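Local coordinates for INSIG protein homolog (Mycobacterium vanbaalenii PYR-1, PDB 4XU6) that binds diacylglycerol as a membrane-embedded homotrimer of the INSIG family, a bacterial relative of the Insig sterol sensors, at the N-tridecanoic acid site and the interface of chains A and B. Numbering follows the deposited sequence. Chains: chain A/B, Uncharacterized protein.

Contact 1: the N-tridecanoic acid site. Residues chain A 49, 52, 55-56, 59, 131, 134-135, 138-139, 142, 148, 168. With TDA (N-tridecanoic acid), chain C.
Backbone torsions are helical along 48-64, 122-144 and 164-184, transmembrane helices that line this site; A:Phe148 alone is extended, in the short strand 148-150. Between them lies TDA, a thirteen-carbon chain modelled as tridecanoic acid without its carboxylate oxygens. This lipid may have come through purification, and its groove may belong to, or adjoin, the diacylglycerol site. Everything touching it is van der Waals contact. A:Phe49, its CG anti to the backbone N (chi1 177°), meets TDA C21 in plane with an edge of the ring, A:Phe49 CD1 lying 3.8 Å from TDA C21. A:Leu142 brings one methyl, CD1, to 3.6 Å from TDA C22, and A:Leu52 offers its own CD1 to the same stretch. Midway, A:Ile134 presses its CG2 branch to 3.7 Å from TDA C28, while both methyls of A:Val138 lie along the chain. A:Tyr168 reaches it with the phenol end, OH standing 3.5 Å from TDA C25. OH of A:Tyr168 donates to A:Glu139 OE2 at 2.6 Å, using the carboxylate's anti lone pair, which would tend to hold the ring's rotation. CA of A:Gly135 sits 3.6 Å above the plane of the A:Tyr168 ring, over its centre. At the far end A:Ser59 OG lies 3.4 Å from TDA C33 and is bonded back to A:Ala55 O at 2.8 Å, from above the carbonyl plane.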
# COMPACT_ATOMS: atom_id res chain seq x y z
N PHE A 49 -13.37 -19.92 -15.36
CA PHE A 49 -12.38 -18.96 -14.87
C PHE A 49 -11.88 -19.28 -13.44
O PHE A 49 -10.67 -19.46 -13.23
CB PHE A 49 -12.86 -17.50 -15.01
CG PHE A 49 -11.89 -16.51 -14.43
CD1 PHE A 49 -10.74 -16.17 -15.13
CD2 PHE A 49 -12.10 -15.95 -13.18
CE1 PHE A 49 -9.81 -15.27 -14.60
CE2 PHE A 49 -11.18 -15.05 -12.64
CZ PHE A 49 -10.04 -14.71 -13.36
N LEU A 52 -9.80 -22.43 -13.57
CA LEU A 52 -8.42 -22.22 -14.06
C LEU A 52 -7.51 -21.62 -12.99
O LEU A 52 -6.42 -22.12 -12.75
CB LEU A 52 -8.39 -21.33 -15.30
CG LEU A 52 -8.73 -21.92 -16.67
CD1 LEU A 52 -8.43 -20.90 -17.75
CD2 LEU A 52 -7.93 -23.21 -16.90
N ALA A 55 -6.99 -23.98 -10.04
CA ALA A 55 -6.08 -25.07 -10.42
C ALA A 55 -4.63 -24.58 -10.46
O ALA A 55 -3.70 -25.29 -10.06
CB ALA A 55 -6.49 -25.65 -11.76
N ALA A 56 -4.43 -23.36 -10.96
CA ALA A 56 -3.11 -22.75 -10.98
C ALA A 56 -2.56 -22.54 -9.57
O ALA A 56 -1.36 -22.70 -9.35
CB ALA A 56 -3.15 -21.44 -11.74
N SER A 59 -1.49 -25.87 -8.24
CA SER A 59 -0.36 -26.35 -9.04
C SER A 59 0.96 -25.66 -8.69
O SER A 59 2.01 -26.30 -8.65
CB SER A 59 -0.66 -26.18 -10.54
OG SER A 59 -1.71 -27.03 -10.94
N ILE A 131 4.44 -18.47 -13.81
CA ILE A 131 3.07 -18.02 -14.04
C ILE A 131 3.01 -16.59 -14.62
O ILE A 131 2.06 -16.24 -15.33
CB ILE A 131 2.20 -18.18 -12.75
CG1 ILE A 131 0.71 -17.99 -13.07
CG2 ILE A 131 2.67 -17.23 -11.65
CD1 ILE A 131 0.12 -19.10 -13.93
N ILE A 134 3.20 -17.83 -18.19
CA ILE A 134 2.06 -18.66 -18.59
C ILE A 134 0.71 -17.94 -18.47
O ILE A 134 -0.13 -18.04 -19.37
CB ILE A 134 2.03 -19.98 -17.78
CG1 ILE A 134 3.21 -20.86 -18.17
CG2 ILE A 134 0.71 -20.74 -17.98
CD1 ILE A 134 3.33 -22.13 -17.33
N GLY A 135 0.49 -17.23 -17.36
CA GLY A 135 -0.74 -16.48 -17.17
C GLY A 135 -1.07 -15.54 -18.31
O GLY A 135 -2.12 -15.65 -18.94
N VAL A 138 -1.75 -17.44 -21.72
CA VAL A 138 -3.11 -17.98 -21.78
C VAL A 138 -4.13 -16.88 -22.09
O VAL A 138 -5.00 -17.06 -22.94
CB VAL A 138 -3.49 -18.71 -20.48
CG1 VAL A 138 -4.98 -19.02 -20.44
CG2 VAL A 138 -2.67 -19.99 -20.32
N GLU A 139 -4.00 -15.74 -21.42
CA GLU A 139 -4.92 -14.63 -21.66
C GLU A 139 -4.82 -14.09 -23.08
O GLU A 139 -5.83 -13.78 -23.71
CB GLU A 139 -4.69 -13.50 -20.64
CG GLU A 139 -5.06 -13.91 -19.21
CD GLU A 139 -5.47 -12.74 -18.35
OE1 GLU A 139 -6.04 -11.77 -18.90
OE2 GLU A 139 -5.22 -12.79 -17.13
N LEU A 142 -6.67 -16.46 -25.33
CA LEU A 142 -8.12 -16.34 -25.12
C LEU A 142 -8.68 -15.07 -25.76
O LEU A 142 -9.77 -15.08 -26.34
CB LEU A 142 -8.46 -16.40 -23.63
CG LEU A 142 -8.36 -17.78 -22.97
CD1 LEU A 142 -8.45 -17.67 -21.46
CD2 LEU A 142 -9.44 -18.72 -23.48
N PHE A 148 -12.79 -12.95 -24.48
CA PHE A 148 -13.01 -11.70 -23.76
C PHE A 148 -12.05 -10.66 -24.32
O PHE A 148 -11.22 -10.97 -25.16
CB PHE A 148 -12.85 -11.88 -22.24
CG PHE A 148 -11.42 -12.11 -21.77
CD1 PHE A 148 -10.81 -13.35 -21.92
CD2 PHE A 148 -10.72 -11.09 -21.12
CE1 PHE A 148 -9.51 -13.57 -21.47
CE2 PHE A 148 -9.41 -11.30 -20.67
CZ PHE A 148 -8.81 -12.54 -20.84
N TYR A 168 0.57 -11.60 -11.92
CA TYR A 168 0.75 -13.05 -11.89
C TYR A 168 2.00 -13.43 -11.10
O TYR A 168 2.01 -14.42 -10.38
CB TYR A 168 0.81 -13.63 -13.31
CG TYR A 168 -0.55 -13.91 -13.94
CD1 TYR A 168 -1.34 -14.96 -13.48
CD2 TYR A 168 -1.03 -13.13 -14.99
CE1 TYR A 168 -2.59 -15.23 -14.05
CE2 TYR A 168 -2.29 -13.39 -15.58
CZ TYR A 168 -3.05 -14.45 -15.09
OH TYR A 168 -4.30 -14.75 -15.63
C21 TDA C . -8.42 -15.85 -18.18
C22 TDA C . -7.45 -17.00 -18.05
C23 TDA C . -6.77 -17.01 -16.69
C24 TDA C . -5.70 -18.10 -16.65
C25 TDA C . -4.95 -18.12 -15.33
C26 TDA C . -3.64 -18.91 -15.44
C27 TDA C . -3.89 -20.29 -16.02
C28 TDA C . -2.58 -21.01 -16.31
C29 TDA C . -2.56 -22.36 -15.61
C30 TDA C . -3.70 -23.24 -16.11
C31 TDA C . -3.98 -24.35 -15.11
C32 TDA C . -2.68 -25.04 -14.69
C33 TDA C . -2.95 -26.39 -14.03

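Contact 2: the interface of chains A and B. Residues chain A 96, 99-100, 102-103, 106-107; chain B 25, 28-29, 91, 95.
A:Phe99 supplies the aromatic ring of this patch: B:Leu95 lies against it, crossing obliquely, while the carbonyl carbon of A:Val96 sits in plane at the edge. One leucine methyl, B:Leu95 CD2, comes 3.6 Å from A:Phe99 CG, and the backbone B:Leu95 O is 3.4 Å from A:Phe99 CE1 further along the ring, so side chain and main chain of B:Leu95 both meet the phenylalanine. The leucine, with CG anti to its carbonyl carbon (chi1 -58°), loses more surface to the partner than any other residue here. Its other methyl, B:Leu95 CD1, reaches 3.9 Å from A:Leu107 CD2 and also touches A:Val96, whose side chain it crosses at about a right angle. The prolines carry much of the remaining contact. A:Pro100 and B:Val28 slide past each other in opposite directions, A:Pro100 CB 3.6 Å from B:Val28 CG1, a methyl held in the crowded position between N and carbonyl carbon (chi1 74°). A:Pro103 turns its CB, CG and CD towards B:Ser25, and B:Ser25 OG lies 3.4 Å from A:Pro103 CB, a contact without a bond. B:Val91 packs CG2 at 3.7 Å from A:Pro103 O and CG1 against A:Ala106 CB. Within chain B, B:Thr29 OG1 donates to B:Ser25 O at 2.8 Å, in the carbonyl plane on a lone pair, and its methyl CG2 is turned to A:Pro100. The patch is an apolar subunit contact of the homotrimer, where the 96-100 turn and the start of helix 101-119 in chain A meet the C-terminal ends of helices 5-29 and 76-96 in chain B.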
# COMPACT_ATOMS: atom_id res chain seq x y z
N VAL A 96 -7.54 1.46 -11.26
CA VAL A 96 -6.64 2.38 -11.94
C VAL A 96 -6.42 2.06 -13.42
O VAL A 96 -5.61 2.72 -14.07
CB VAL A 96 -5.26 2.48 -11.21
CG1 VAL A 96 -5.45 2.88 -9.75
CG2 VAL A 96 -4.48 1.16 -11.31
N PHE A 99 -5.84 4.68 -16.33
CA PHE A 99 -4.72 5.61 -16.25
C PHE A 99 -3.60 5.20 -17.20
O PHE A 99 -3.61 4.08 -17.70
CB PHE A 99 -4.20 5.68 -14.80
CG PHE A 99 -5.07 6.52 -13.89
CD1 PHE A 99 -4.88 7.90 -13.81
CD2 PHE A 99 -6.05 5.93 -13.11
CE1 PHE A 99 -5.67 8.67 -12.98
CE2 PHE A 99 -6.85 6.70 -12.27
CZ PHE A 99 -6.65 8.08 -12.20
N PRO A 100 -2.62 6.11 -17.45
CA PRO A 100 -1.55 5.77 -18.41
C PRO A 100 -0.76 4.51 -18.03
O PRO A 100 -0.54 4.25 -16.85
CB PRO A 100 -0.66 7.01 -18.38
CG PRO A 100 -1.62 8.15 -18.07
CD PRO A 100 -2.57 7.53 -17.06
N VAL A 102 2.33 3.39 -18.04
CA VAL A 102 3.57 3.35 -17.25
C VAL A 102 3.34 3.47 -15.75
O VAL A 102 3.79 2.60 -15.01
CB VAL A 102 4.65 4.35 -17.74
CG1 VAL A 102 5.84 4.35 -16.77
CG2 VAL A 102 5.12 3.98 -19.14
N PRO A 103 2.65 4.53 -15.28
CA PRO A 103 2.45 4.54 -13.83
C PRO A 103 1.62 3.36 -13.31
O PRO A 103 1.93 2.86 -12.23
CB PRO A 103 1.72 5.87 -13.57
CG PRO A 103 1.20 6.32 -14.93
CD PRO A 103 2.18 5.77 -15.92
N ALA A 106 3.96 0.32 -13.26
CA ALA A 106 4.99 0.51 -12.23
C ALA A 106 4.42 0.28 -10.83
O ALA A 106 5.08 -0.29 -9.95
CB ALA A 106 5.60 1.90 -12.34
N LEU A 107 3.18 0.72 -10.62
CA LEU A 107 2.55 0.57 -9.30
C LEU A 107 2.39 -0.92 -8.96
O LEU A 107 2.73 -1.35 -7.86
CB LEU A 107 1.20 1.29 -9.25
CG LEU A 107 0.42 1.11 -7.94
CD1 LEU A 107 1.21 1.65 -6.75
CD2 LEU A 107 -0.95 1.80 -8.04
N SER B 25 5.62 9.58 -15.47
CA SER B 25 4.28 9.42 -14.90
C SER B 25 3.63 10.77 -14.60
O SER B 25 2.46 10.99 -14.91
CB SER B 25 4.34 8.55 -13.63
OG SER B 25 4.77 7.24 -13.95
N VAL B 28 2.83 12.53 -18.17
CA VAL B 28 1.75 11.91 -18.94
C VAL B 28 0.39 12.05 -18.27
O VAL B 28 -0.64 12.03 -18.93
CB VAL B 28 2.06 10.42 -19.28
CG1 VAL B 28 1.88 9.53 -18.04
CG2 VAL B 28 1.16 9.94 -20.41
N THR B 29 0.37 12.22 -16.95
CA THR B 29 -0.90 12.41 -16.25
C THR B 29 -1.24 13.89 -16.12
O THR B 29 -2.32 14.24 -15.66
CB THR B 29 -0.88 11.83 -14.82
OG1 THR B 29 0.20 12.41 -14.10
CG2 THR B 29 -0.73 10.32 -14.85
N VAL B 91 4.75 7.11 -8.37
CA VAL B 91 3.75 6.96 -9.43
C VAL B 91 2.32 7.13 -8.91
O VAL B 91 1.44 7.57 -9.64
CB VAL B 91 3.90 5.63 -10.23
CG1 VAL B 91 5.26 5.58 -10.92
CG2 VAL B 91 3.69 4.40 -9.34
N LEU B 95 -1.12 9.40 -10.17
CA LEU B 95 -2.50 8.92 -10.30
C LEU B 95 -3.50 9.76 -9.52
O LEU B 95 -4.64 9.91 -9.94
CB LEU B 95 -2.61 7.46 -9.86
CG LEU B 95 -1.71 6.46 -10.59
CD1 LEU B 95 -1.91 5.05 -10.04
CD2 LEU B 95 -1.98 6.49 -12.08

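About 25 Å separates the C-alpha centres of contact 1 and contact 2, and they have no residue in common. Within chain A they also draw on different elements: contact 1 on helices 48-64, 122-144 and 164-184 with strand 148-150, contact 2 on the end of helix 76-96, the beginning of 101-119 and the loop between them. The residues described around the lipid all belong to one subunit, while this part of the trimer interface lies on another flank of chain A. Each subunit of the homotrimer can thus carry its own lipid site.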